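MgGH51 (Meripilus giganteus, PDB 6ZPV) hydrolyses terminal alpha-L-arabinofuranosyl linkages as a family GH51 glycosidase, probably releasing arabinose from plant cell-wall polysaccharides. Local coordinates at residues A[35-40]-A[197-202]; A[231-236]-A[288-293]; A[559-564]-A[611-616]. All coordinates share one frame; numbering follows the deposited sequence.

Contact 1: A[35-40]-A[197-202]; sequences AELLQN and LFPPTF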
loop_
_atom_site.group_PDB
_atom_site.type_symbol
_atom_site.label_atom_id
_atom_site.label_comp_id
_atom_site.label_asym_id
_atom_site.label_seq_id
_atom_site.Cartn_x
_atom_site.Cartn_y
_atom_site.Cartn_z
ATOM N N ALA A 35 -3.413 7.729 -7.949
ATOM C CA ALA A 35 -3.735 9.189 -7.893
ATOM C C ALA A 35 -5.111 9.571 -8.429
ATOM O O ALA A 35 -5.491 10.734 -8.268
ATOM C CB ALA A 35 -2.664 9.956 -8.643
ATOM N N GLU A 36 -5.842 8.661 -9.069
ATOM C CA GLU A 36 -7.165 8.985 -9.600
ATOM C C GLU A 36 -8.024 9.648 -8.546
ATOM O O GLU A 36 -8.145 9.144 -7.383
ATOM C CB GLU A 36 -7.837 7.693 -10.079
ATOM C CG GLU A 36 -9.300 7.832 -10.425
ATOM C CD GLU A 36 -9.560 8.721 -11.653
ATOM O OE1 GLU A 36 -9.044 8.332 -12.747
ATOM O OE2 GLU A 36 -10.211 9.767 -11.518
ATOM N N LEU A 37 -8.743 10.700 -8.895
ATOM C CA LEU A 37 -9.549 11.481 -7.951
ATOM C C LEU A 37 -11.031 11.165 -7.999
ATOM O O LEU A 37 -11.744 11.548 -7.033
ATOM C CB LEU A 37 -9.341 12.984 -8.276
ATOM C CG LEU A 37 -7.925 13.454 -8.052
ATOM C CD1 LEU A 37 -7.696 14.850 -8.596
ATOM C CD2 LEU A 37 -7.546 13.375 -6.585
ATOM N N LEU A 38 -11.528 10.558 -9.059
ATOM C CA LEU A 38 -12.945 10.268 -9.184
ATOM C C LEU A 38 -13.259 8.877 -8.626
ATOM O O LEU A 38 -12.594 7.911 -9.011
ATOM C CB LEU A 38 -13.442 10.360 -10.622
ATOM C CG LEU A 38 -13.060 11.632 -11.361
ATOM C CD1 LEU A 38 -13.651 11.640 -12.745
ATOM C CD2 LEU A 38 -13.477 12.878 -10.609
ATOM N N GLN A 39 -14.238 8.768 -7.765
ATOM C CA GLN A 39 -14.677 7.490 -7.188
ATOM C C GLN A 39 -15.718 6.881 -8.141
ATOM O O GLN A 39 -16.532 7.584 -8.707
ATOM C CB GLN A 39 -15.169 7.670 -5.768
ATOM C CG GLN A 39 -15.655 6.407 -5.133
ATOM C CD GLN A 39 -15.978 6.504 -3.663
ATOM O OE1 GLN A 39 -16.143 7.647 -3.068
ATOM N NE2 GLN A 39 -16.158 5.392 -3.048
ATOM N N ASN A 40 -15.687 5.566 -8.304
ATOM C CA ASN A 40 -16.657 4.893 -9.177
ATOM C C ASN A 40 -16.582 5.505 -10.596
ATOM O O ASN A 40 -17.622 5.828 -11.221
ATOM C CB ASN A 40 -18.072 4.937 -8.570
ATOM C CG ASN A 40 -19.117 4.150 -9.333
ATOM O OD1 ASN A 40 -18.782 3.164 -10.034
ATOM N ND2 ASN A 40 -20.395 4.522 -9.142
ATOM N N LEU A 197 -9.981 11.826 -13.515
ATOM C CA LEU A 197 -9.363 13.080 -13.153
ATOM C C LEU A 197 -8.098 12.802 -12.359
ATOM O O LEU A 197 -8.177 12.184 -11.287
ATOM C CB LEU A 197 -10.314 13.973 -12.333
ATOM C CG LEU A 197 -9.760 15.349 -11.983
ATOM C CD1 LEU A 197 -9.672 16.260 -13.178
ATOM C CD2 LEU A 197 -10.565 16.021 -10.885
ATOM N N PHE A 198 -6.967 13.244 -12.884
ATOM C CA PHE A 198 -5.673 13.070 -12.204
ATOM C C PHE A 198 -5.051 14.387 -11.822
ATOM O O PHE A 198 -5.070 15.338 -12.629
ATOM C CB PHE A 198 -4.650 12.313 -13.076
ATOM C CG PHE A 198 -4.660 10.819 -12.911
ATOM C CD1 PHE A 198 -5.758 10.063 -13.286
ATOM C CD2 PHE A 198 -3.603 10.145 -12.370
ATOM C CE1 PHE A 198 -5.769 8.691 -13.112
ATOM C CE2 PHE A 198 -3.592 8.784 -12.187
ATOM C CZ PHE A 198 -4.707 8.066 -12.592
ATOM N N PRO A 199 -4.438 14.476 -10.639
ATOM C CA PRO A 199 -3.521 15.557 -10.309
ATOM C C PRO A 199 -2.156 15.265 -10.900
ATOM O O PRO A 199 -1.948 14.184 -11.468
ATOM C CB PRO A 199 -3.473 15.440 -8.768
ATOM C CG PRO A 199 -3.432 13.920 -8.558
ATOM C CD PRO A 199 -4.322 13.363 -9.661
ATOM N N PRO A 200 -1.148 16.142 -10.724
ATOM C CA PRO A 200 0.212 15.750 -11.010
ATOM C C PRO A 200 0.547 14.471 -10.246
ATOM O O PRO A 200 0.143 14.335 -9.081
ATOM C CB PRO A 200 1.056 16.997 -10.526
ATOM C CG PRO A 200 0.072 18.136 -10.604
ATOM C CD PRO A 200 -1.252 17.528 -10.182
ATOM N N THR A 201 1.372 13.601 -10.801
ATOM C CA THR A 201 1.690 12.322 -10.175
ATOM C C THR A 201 3.140 12.240 -9.711
ATOM O O THR A 201 4.010 12.963 -10.217
ATOM C CB THR A 201 1.346 11.190 -11.136
ATOM O OG1 THR A 201 2.085 11.386 -12.329
ATOM C CG2 THR A 201 -0.134 11.038 -11.372
ATOM N N PHE A 202 3.407 11.310 -8.825
ATOM C CA PHE A 202 4.797 10.994 -8.407
ATOM C C PHE A 202 5.630 10.680 -9.638
ATOM O O PHE A 202 5.236 9.849 -10.484
ATOM C CB PHE A 202 4.715 9.820 -7.441
ATOM C CG PHE A 202 6.023 9.401 -6.841
ATOM C CD1 PHE A 202 6.732 10.230 -5.978
ATOM C CD2 PHE A 202 6.586 8.158 -7.134
ATOM C CE1 PHE A 202 7.914 9.817 -5.393
ATOM C CE2 PHE A 202 7.768 7.783 -6.535
ATOM C CZ PHE A 202 8.449 8.595 -5.685
#
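Glu36 bends back on the end of strand 189-198, where its OE2 accepts the amide of Leu197 (Leu197 N to Glu36 OE2 2.9 Å) in an almost straight bond of 174°. That donor comes in on the syn side of the oxygen, a little out of the carboxylate plane, while the anti lone pair of OE2 takes the amide of Leu38. The kink at chi2 (67°) swings CD round to the place where both can be reached. A backbone bond from Leu37 N to Leu197 O (2.9 Å) completes the polar part.

Aromatic contacts lie next to it. Over one face of the Phe198 ring sits the peptide joining Ala35 to Glu36, with Glu36 N 3.7 Å above the ring plane and displaced toward the rim. The carboxylate stands nearly perpendicular to this ring and brings OE1 to 3.3 Å from Phe198 CE1.

Purely apolar pairs finish the interface. Leu37 CD1 rests against Pro199 CD at 3.8 Å and also meets CD2 of Leu197, whose CB packs on Leu38 CG (3.7 Å) with the two side chains crossed at about a right angle. Phe176 covers Leu38 and Leu197 from strand 174-181.

The buried carboxylate is thus well provided for: two amides grip OE2, and OE1 bonds to Ser196 and forms a salt bridge with Arg41. The loop after helix 29-33 is tied to the strand by the hydrogen bonds to Leu197 N and Ser196 and by packing, while Arg41, from the loop itself, would probably help balance the charge.

Contact 2: A[231-236]-A[288-293]; sequences NNLEGQ and AVWAGY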
loop_
_atom_site.group_PDB
_atom_site.type_symbol
_atom_site.label_atom_id
_atom_site.label_comp_id
_atom_site.label_asym_id
_atom_site.label_seq_id
_atom_site.Cartn_x
_atom_site.Cartn_y
_atom_site.Cartn_z
ATOM N N ASN A 231 -5.242 -10.531 1.890
ATOM C CA ASN A 231 -6.544 -11.077 1.524
ATOM C C ASN A 231 -7.000 -10.595 0.161
ATOM O O ASN A 231 -7.695 -11.337 -0.554
ATOM C CB ASN A 231 -7.594 -10.699 2.541
ATOM C CG ASN A 231 -7.572 -11.524 3.802
ATOM O OD1 ASN A 231 -6.646 -12.334 4.000
ATOM N ND2 ASN A 231 -8.604 -11.426 4.624
ATOM N N ASN A 232 -6.662 -9.363 -0.230
ATOM C CA ASN A 232 -7.167 -8.823 -1.515
ATOM C C ASN A 232 -6.635 -9.585 -2.729
ATOM O O ASN A 232 -7.171 -9.420 -3.823
ATOM C CB ASN A 232 -6.837 -7.341 -1.659
ATOM C CG ASN A 232 -7.851 -6.576 -2.479
ATOM O OD1 ASN A 232 -9.064 -6.674 -2.202
ATOM N ND2 ASN A 232 -7.378 -5.874 -3.507
ATOM N N LEU A 233 -5.601 -10.415 -2.577
ATOM C CA LEU A 233 -5.167 -11.322 -3.655
ATOM C C LEU A 233 -6.196 -12.396 -3.935
ATOM O O LEU A 233 -6.327 -12.883 -5.078
ATOM C CB LEU A 233 -3.868 -12.018 -3.180
ATOM C CG LEU A 233 -3.288 -13.132 -4.071
ATOM C CD1 LEU A 233 -2.652 -12.564 -5.340
ATOM C CD2 LEU A 233 -2.271 -13.931 -3.275
ATOM N N GLU A 234 -6.830 -12.911 -2.871
ATOM C CA GLU A 234 -7.466 -14.217 -2.875
ATOM C C GLU A 234 -8.814 -14.262 -3.574
ATOM O O GLU A 234 -9.179 -15.323 -4.140
ATOM C CB GLU A 234 -7.556 -14.772 -1.462
ATOM C CG GLU A 234 -6.184 -15.157 -0.897
ATOM C CD GLU A 234 -6.251 -15.517 0.558
ATOM O OE1 GLU A 234 -6.422 -16.791 0.833
ATOM O OE2 GLU A 234 -6.140 -14.640 1.435
ATOM N N GLY A 235 -9.587 -13.171 -3.487
ATOM C CA GLY A 235 -10.998 -13.249 -3.891
ATOM C C GLY A 235 -11.855 -13.941 -2.883
ATOM O O GLY A 235 -11.357 -14.627 -1.988
ATOM N N GLN A 236 -13.159 -13.798 -3.059
ATOM C CA GLN A 236 -14.153 -14.557 -2.285
ATOM C C GLN A 236 -14.404 -15.948 -2.913
ATOM O O GLN A 236 -14.837 -16.859 -2.205
ATOM C CB GLN A 236 -15.427 -13.732 -2.181
ATOM C CG GLN A 236 -16.476 -14.346 -1.327
ATOM C CD GLN A 236 -16.078 -14.520 0.134
ATOM O OE1 GLN A 236 -15.293 -13.723 0.715
ATOM N NE2 GLN A 236 -16.576 -15.593 0.733
ATOM N N ALA A 288 3.202 -11.725 -4.759
ATOM C CA ALA A 288 2.352 -12.890 -4.528
ATOM C C ALA A 288 1.688 -13.335 -5.849
ATOM O O ALA A 288 1.382 -12.534 -6.732
ATOM C CB ALA A 288 1.302 -12.620 -3.487
ATOM N N VAL A 289 1.506 -14.667 -5.909
ATOM C CA VAL A 289 0.689 -15.309 -6.945
ATOM C C VAL A 289 -0.467 -16.035 -6.274
ATOM O O VAL A 289 -0.326 -16.652 -5.223
ATOM C CB VAL A 289 1.490 -16.253 -7.856
ATOM C CG1 VAL A 289 2.502 -15.477 -8.656
ATOM C CG2 VAL A 289 2.166 -17.410 -7.118
ATOM N N TRP A 290 -1.624 -15.988 -6.937
ATOM C CA TRP A 290 -2.799 -16.745 -6.502
ATOM C C TRP A 290 -2.500 -18.233 -6.602
ATOM O O TRP A 290 -1.860 -18.687 -7.577
ATOM C CB TRP A 290 -3.990 -16.325 -7.379
ATOM C CG TRP A 290 -5.295 -16.822 -6.808
ATOM C CD1 TRP A 290 -6.018 -16.188 -5.830
ATOM C CD2 TRP A 290 -6.047 -17.985 -7.154
ATOM N NE1 TRP A 290 -7.141 -16.890 -5.517
ATOM C CE2 TRP A 290 -7.189 -18.003 -6.329
ATOM C CE3 TRP A 290 -5.925 -18.973 -8.145
ATOM C CZ2 TRP A 290 -8.195 -18.973 -6.436
ATOM C CZ3 TRP A 290 -6.894 -19.941 -8.277
ATOM C CH2 TRP A 290 -8.039 -19.936 -7.431
ATOM N N ALA A 291 -2.964 -19.004 -5.613
ATOM C CA ALA A 291 -2.471 -20.393 -5.443
ATOM C C ALA A 291 -3.596 -21.410 -5.322
ATOM O O ALA A 291 -3.357 -22.490 -4.792
ATOM C CB ALA A 291 -1.509 -20.469 -4.283
ATOM N N GLY A 292 -4.759 -21.134 -5.861
ATOM C CA GLY A 292 -5.838 -22.144 -5.894
ATOM C C GLY A 292 -6.777 -22.141 -4.721
ATOM O O GLY A 292 -7.548 -23.090 -4.556
ATOM N N TYR A 293 -6.763 -21.107 -3.890
ATOM C CA TYR A 293 -7.667 -20.931 -2.734
ATOM C C TYR A 293 -8.268 -19.551 -2.724
ATOM O O TYR A 293 -7.563 -18.563 -3.015
ATOM C CB TYR A 293 -6.921 -21.232 -1.410
ATOM C CG TYR A 293 -7.793 -21.109 -0.200
ATOM C CD1 TYR A 293 -8.739 -22.068 0.091
ATOM C CD2 TYR A 293 -7.679 -20.051 0.675
ATOM C CE1 TYR A 293 -9.560 -21.942 1.196
ATOM C CE2 TYR A 293 -8.467 -19.935 1.798
ATOM C CZ TYR A 293 -9.443 -20.866 2.062
ATOM O OH TYR A 293 -10.232 -20.822 3.167
#
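Trp290 and Glu234 make the tight polar link of this contact: the indole NE1 donates to the backbone carbonyl of Glu234, with NE1 2.9 Å from Glu234 O. The bond is somewhat bent, at 148°, and the donor stands tilted 33° from the carbonyl plane. Beside it, Trp290 CD1 lies 3.4 Å from Leu233 O, so two successive carbonyls line the pyrrole edge of the indole. Chain from its own segment folds over one face of the ring, placing Gly292 N 3.3 Å above the plane, toward the rim. Leu233 fills the next position, its CG anti to the backbone N (chi1 174°) and its CD2 3.8 Å from Ala288 CB. An alanine in place of Trp290 would probably leave Glu234 O without this donor, open a gap beneath the amide of Gly292 and deprive Arg241 of its cation-pi partner.

The side toward Tyr293 is looser. Here Glu234 reaches out with an extended chain and touches only the ring edge, OE1 lying 3.5 Å from Tyr293 CD2, while its OE2 is held by Asn350. Tyr293 is partly exposed and has a glycerol about 3 Å from its side chain, consistent with an accessible pocket.

Arg241 and Tyr308, which both meet Trp290, also line a glycan site. Strand 284-289 lies between strands 224-227 and 345-348 in the parallel eight-stranded barrel, and Val289 turns away from the contact onto helix 306-320. The pair therefore joins the loops that leave two adjacent barrel strands, at their C-terminal ends, the end where (beta/alpha)8 enzymes carry their active sites.

Contact 3: A[559-564]-A[611-616]; sequences AQSLTF and TYNAPA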
loop_
_atom_site.group_PDB
_atom_site.type_symbol
_atom_site.label_atom_id
_atom_site.label_comp_id
_atom_site.label_asym_id
_atom_site.label_seq_id
_atom_site.Cartn_x
_atom_site.Cartn_y
_atom_site.Cartn_z
ATOM N N ALA A 559 11.603 4.867 33.149
ATOM C CA ALA A 559 12.912 5.228 32.549
ATOM C C ALA A 559 13.934 4.196 32.939
ATOM O O ALA A 559 13.921 3.680 34.080
ATOM C CB ALA A 559 13.358 6.617 32.965
ATOM N N GLN A 560 14.877 3.909 32.058
ATOM C CA GLN A 560 15.978 3.000 32.349
ATOM C C GLN A 560 17.283 3.520 31.737
ATOM O O GLN A 560 17.229 3.968 30.592
ATOM C CB GLN A 560 15.662 1.615 31.785
ATOM C CG GLN A 560 14.373 1.011 32.262
ATOM C CD GLN A 560 14.767 -0.314 32.785
ATOM O OE1 GLN A 560 15.607 -0.274 33.667
ATOM N NE2 GLN A 560 14.373 -1.386 32.083
ATOM N N SER A 561 18.393 3.390 32.418
ATOM C CA SER A 561 19.691 3.888 31.931
ATOM C C SER A 561 20.513 2.727 31.371
ATOM O O SER A 561 20.432 1.596 31.899
ATOM C CB SER A 561 20.490 4.668 33.027
ATOM O OG SER A 561 19.787 5.875 33.303
ATOM N N LEU A 562 21.273 3.010 30.331
ATOM C CA LEU A 562 22.164 2.074 29.705
ATOM C C LEU A 562 23.543 2.675 29.679
ATOM O O LEU A 562 23.710 3.789 29.215
ATOM C CB LEU A 562 21.716 1.743 28.275
ATOM C CG LEU A 562 20.259 1.253 28.160
ATOM C CD1 LEU A 562 19.327 2.396 27.844
ATOM C CD2 LEU A 562 20.091 0.168 27.100
ATOM N N THR A 563 24.530 1.909 30.132
ATOM C CA THR A 563 25.922 2.284 30.037
ATOM C C THR A 563 26.525 1.467 28.882
ATOM O O THR A 563 26.679 0.251 29.024
ATOM C CB THR A 563 26.679 1.955 31.346
ATOM O OG1 THR A 563 26.003 2.480 32.511
ATOM C CG2 THR A 563 28.111 2.441 31.234
ATOM N N PHE A 564 26.791 2.134 27.770
ATOM C CA PHE A 564 27.390 1.472 26.604
ATOM C C PHE A 564 28.883 1.403 26.753
ATOM O O PHE A 564 29.536 2.437 27.010
ATOM C CB PHE A 564 26.985 2.202 25.329
ATOM C CG PHE A 564 25.534 2.005 25.003
ATOM C CD1 PHE A 564 25.072 0.775 24.493
ATOM C CD2 PHE A 564 24.603 2.984 25.277
ATOM C CE1 PHE A 564 23.721 0.612 24.257
ATOM C CE2 PHE A 564 23.260 2.788 25.026
ATOM C CZ PHE A 564 22.809 1.600 24.527
ATOM N N THR A 611 26.654 6.989 28.494
ATOM C CA THR A 611 25.423 6.583 29.177
ATOM C C THR A 611 24.234 7.253 28.524
ATOM O O THR A 611 24.288 8.450 28.229
ATOM C CB THR A 611 25.538 6.899 30.677
ATOM O OG1 THR A 611 26.665 6.207 31.207
ATOM C CG2 THR A 611 24.278 6.575 31.422
ATOM N N TYR A 612 23.145 6.507 28.371
ATOM C CA TYR A 612 21.886 7.056 27.843
ATOM C C TYR A 612 20.754 6.727 28.809
ATOM O O TYR A 612 20.630 5.538 29.208
ATOM C CB TYR A 612 21.583 6.476 26.445
ATOM C CG TYR A 612 20.285 7.003 25.881
ATOM C CD1 TYR A 612 20.110 8.352 25.621
ATOM C CD2 TYR A 612 19.230 6.159 25.599
ATOM C CE1 TYR A 612 18.938 8.823 25.100
ATOM C CE2 TYR A 612 18.043 6.608 25.070
ATOM C CZ TYR A 612 17.891 7.973 24.824
ATOM O OH TYR A 612 16.728 8.484 24.311
ATOM N N ASN A 613 19.929 7.710 29.131
ATOM C CA ASN A 613 18.726 7.496 29.919
ATOM C C ASN A 613 17.545 7.360 28.964
ATOM O O ASN A 613 17.128 8.342 28.358
ATOM C CB ASN A 613 18.470 8.618 30.933
ATOM C CG ASN A 613 17.261 8.332 31.844
ATOM O OD1 ASN A 613 16.588 7.238 31.890
ATOM N ND2 ASN A 613 16.909 9.322 32.653
ATOM N N ALA A 614 17.047 6.150 28.803
ATOM C CA ALA A 614 15.927 5.852 27.882
ATOM C C ALA A 614 14.611 6.139 28.575
ATOM O O ALA A 614 14.261 5.446 29.526
ATOM C CB ALA A 614 15.961 4.422 27.427
ATOM N N PRO A 615 13.862 7.164 28.140
ATOM C CA PRO A 615 12.597 7.455 28.786
ATOM C C PRO A 615 11.640 6.289 28.720
ATOM O O PRO A 615 11.698 5.459 27.783
ATOM C CB PRO A 615 12.030 8.707 28.055
ATOM C CG PRO A 615 13.250 9.314 27.439
ATOM C CD PRO A 615 14.160 8.144 27.096
ATOM N N ALA A 616 10.694 6.230 29.663
ATOM C CA ALA A 616 9.535 5.344 29.501
ATOM C C ALA A 616 8.931 5.514 28.102
ATOM O O ALA A 616 8.898 6.630 27.586
ATOM C CB ALA A 616 8.487 5.701 30.538
HETATM O O HOH W 1 17.165 6.089 34.218
HETATM O O HOH W 2 26.324 4.897 33.641
#
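Leu562 and Tyr612 form an antiparallel hydrogen-bonded pair, exchanging both of their backbone bonds, with Leu562 N 2.8 Å from Tyr612 O. Gln560 and Ala614 repeat the pattern one rung away, two residues along each strand, where Ala614 N stands 2.8 Å from Gln560 O. Between these rungs lies the non-hydrogen-bonded pair Ser561 with Asn613; a second, Thr563 with Thr611, follows beyond Leu562 and Tyr612. At the first, the CA-H of Ser561 leans on Tyr612 O, the CA lying 3.3 Å from that oxygen.

The side chains of these two pairs share one face of the ribbon, and water links them where direct bonds are absent. One water donates to Asn613 OD1 (2.7 Å) and also bonds Ser561 OG. A second joins Thr563 OG1 and Thr611 OG1, which are themselves 4.0 Å apart. Both threonines set OG1 beside their backbone N, anti to the carbonyl carbon (chi1 -51° and -59°), so the two hydroxyls can reach the same water.

Leu562, Tyr612 and Ala614 lie on the other, more buried face. Leu562 CD1, set by an unstaggered chi2 of 94°, meets Ala614 CB at 4.0 Å, and Phe564 turns its ring edge to Tyr612 CB (CE2 to CB 4.3 Å). Farther out, Tyr612 OH is fixed by Ser620 and Ala614 O also accepts from Asn554.

Strand 560-565 is the middle one of a three-stranded sheet, parallel to strand 2-4 and antiparallel to strand 609-614. The apolar face of this small sheet packs on the larger antiparallel sheet, with Leu562 against Trp537, Phe564 against Ile550 and Tyr612 against Leu578, so the two sheets form the beta-sandwich of the C-terminal domain.

In the fold
The three contacts hold different elements and do not touch; contacts 1 and 2 have centres about 27 Å apart, whereas contact 3 lies about 46 Å or more from either. Contact 2 is the most buried, joining loops at one end of the barrel through an indole and a carbonyl. Contact 1 is partly buried and ties a loop near the start of the chain to the last strand of the sandwich built from residues 57-198. Contact 3, far from the chain's centre, is a regular strand pairing with a watered face and an apolar one. Its direct hydrogen bonds are all backbone to backbone; contact 1 has one such bond beside a carboxylate bond, and contact 2 a single indole-to-carbonyl bond.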